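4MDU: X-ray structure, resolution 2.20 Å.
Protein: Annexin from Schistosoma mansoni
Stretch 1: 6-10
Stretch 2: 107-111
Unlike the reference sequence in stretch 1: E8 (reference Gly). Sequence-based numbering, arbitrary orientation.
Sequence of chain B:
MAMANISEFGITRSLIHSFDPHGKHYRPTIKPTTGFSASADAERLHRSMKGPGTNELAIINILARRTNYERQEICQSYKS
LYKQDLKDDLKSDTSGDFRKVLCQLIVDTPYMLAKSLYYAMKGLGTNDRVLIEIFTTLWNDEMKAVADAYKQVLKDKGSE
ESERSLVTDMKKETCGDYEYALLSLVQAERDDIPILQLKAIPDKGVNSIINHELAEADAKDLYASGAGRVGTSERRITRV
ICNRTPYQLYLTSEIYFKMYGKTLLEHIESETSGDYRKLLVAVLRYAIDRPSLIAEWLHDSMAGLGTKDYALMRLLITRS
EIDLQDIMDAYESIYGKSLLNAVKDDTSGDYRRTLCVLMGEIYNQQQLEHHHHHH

Stretch 1, residues 6-10: ISEFG
Stretch 2, residues 107-111: VDTPY

Residues 6-10 form an irregular segment that packs against the start of a helix in residues 107-111, burying 248 Å² in total. In the first stretch S7 is extended (phi/psi -141/136), E8 (-74/-7) and F9 (-93/-21) turn the chain, and G10 (81/177) adopts a conformation in which a side chain would be jammed against the preceding carbonyl. A backbone hydrogen bond from G10 N to S7 O (3.1 Å) closes the turn. In the second, V107 (-90/140) and D108 (-52/135) lead into helical T109 (-43/-52), P110 (-58/-38) and Y111 (-68/-43); D108 is the N-cap residue, but its side chain makes no capping bond. S7 CA lies 6.2 Å from D108 CA and E8 CA 6.9 Å from P110 CA, and the chains advance in broadly the same sense from S7 to F9 and from D108 to P110.

The polar contact centres on the D108 carboxylate; the CA-to-CB bond of D108 points toward the first stretch, with chi1 t (-167°) and chi2 22°. S7, chi1 t (166°), donates from OG to D108 OD1 at 2.8 Å, while E8 N donates to D108 OD2 at 2.9 Å, nearly linear at 167°. The two oxygens thus receive hydrogen bonds from consecutive residues, and OD1 is also bonded elsewhere in the structure. S7 OG also accepts from F9 N (3.0 Å, 152°), linking the turn to the carboxylate.

The apolar contact centres on F9, whose CA-to-CB bond points toward the second stretch (chi1 -94°, between wells; chi2 14°). P110, C-gamma endo, places CD over one face of the phenyl ring, 3.7 Å from the F9 ring centroid and 10° off its normal, a CH-pi interaction. T109, chi1 m (-56°), brings CG2 obliquely to within 3.4 Å of F9 CE2. E8 CB lies 3.9 Å from P110 CG; the chi1 and chi2 of E8, both m, lead the end of its side chain away.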

# COMPACT_ATOMS: atom_id res chain seq x y z
N ILE B 6 4.18 -30.65 -20.99
CA ILE B 6 5.51 -30.20 -20.60
C ILE B 6 5.46 -28.93 -19.75
O ILE B 6 5.55 -28.99 -18.52
CB ILE B 6 6.41 -29.96 -21.82
CG1 ILE B 6 5.56 -29.92 -23.10
CG2 ILE B 6 7.47 -31.05 -21.93
CD1 ILE B 6 4.50 -28.84 -23.11
N SER B 7 5.33 -27.78 -20.41
CA SER B 7 5.09 -26.52 -19.72
C SER B 7 4.10 -25.65 -20.49
O SER B 7 4.23 -25.52 -21.71
CB SER B 7 6.39 -25.74 -19.52
OG SER B 7 6.09 -24.40 -19.15
N GLU B 8 3.14 -25.06 -19.79
CA GLU B 8 2.16 -24.20 -20.42
C GLU B 8 2.78 -22.86 -20.81
O GLU B 8 2.14 -22.05 -21.50
CB GLU B 8 0.95 -23.99 -19.51
CG GLU B 8 0.24 -25.29 -19.16
CD GLU B 8 -0.14 -26.11 -20.39
OE1 GLU B 8 -0.26 -25.54 -21.50
OE2 GLU B 8 -0.32 -27.34 -20.25
N PHE B 9 4.02 -22.65 -20.39
CA PHE B 9 4.76 -21.46 -20.79
C PHE B 9 5.60 -21.70 -22.04
O PHE B 9 5.99 -20.75 -22.73
CB PHE B 9 5.65 -20.95 -19.66
CG PHE B 9 5.00 -19.89 -18.80
CD1 PHE B 9 3.63 -19.66 -18.88
CD2 PHE B 9 5.76 -19.12 -17.93
CE1 PHE B 9 3.03 -18.70 -18.10
CE2 PHE B 9 5.16 -18.14 -17.15
CZ PHE B 9 3.78 -17.93 -17.24
N GLY B 10 5.90 -22.96 -22.33
CA GLY B 10 6.84 -23.27 -23.40
C GLY B 10 8.30 -23.13 -22.97
O GLY B 10 8.58 -22.70 -21.85
N VAL B 107 7.05 -26.94 -9.60
CA VAL B 107 5.75 -26.71 -10.20
C VAL B 107 5.90 -25.80 -11.41
O VAL B 107 6.69 -24.85 -11.38
CB VAL B 107 4.78 -26.14 -9.16
CG1 VAL B 107 3.69 -25.34 -9.83
CG2 VAL B 107 4.19 -27.28 -8.33
N ASP B 108 5.16 -26.09 -12.48
CA ASP B 108 5.20 -25.28 -13.69
C ASP B 108 4.95 -23.83 -13.32
O ASP B 108 4.05 -23.52 -12.53
CB ASP B 108 4.13 -25.78 -14.69
CG ASP B 108 4.30 -25.20 -16.09
OD1 ASP B 108 5.44 -24.77 -16.43
OD2 ASP B 108 3.30 -25.18 -16.85
N THR B 109 5.76 -22.92 -13.88
CA THR B 109 5.64 -21.50 -13.52
C THR B 109 4.20 -20.99 -13.44
O THR B 109 3.82 -20.38 -12.44
CB THR B 109 6.40 -20.62 -14.50
OG1 THR B 109 7.76 -21.04 -14.56
CG2 THR B 109 6.31 -19.18 -14.08
N PRO B 110 3.39 -21.21 -14.50
CA PRO B 110 2.02 -20.70 -14.45
C PRO B 110 1.19 -21.24 -13.27
O PRO B 110 0.40 -20.48 -12.72
CB PRO B 110 1.41 -21.15 -15.80
CG PRO B 110 2.39 -22.13 -16.38
CD PRO B 110 3.73 -21.77 -15.82
N TYR B 111 1.36 -22.50 -12.89
CA TYR B 111 0.61 -23.01 -11.74
C TYR B 111 1.10 -22.33 -10.46
O TYR B 111 0.34 -21.92 -9.56
CB TYR B 111 0.79 -24.52 -11.62
CG TYR B 111 -0.13 -25.16 -10.60
CD1 TYR B 111 0.28 -25.37 -9.29
CD2 TYR B 111 -1.41 -25.56 -10.96
CE1 TYR B 111 -0.56 -25.96 -8.36
CE2 TYR B 111 -2.26 -26.14 -10.03
CZ TYR B 111 -1.83 -26.34 -8.74
OH TYR B 111 -2.68 -26.93 -7.84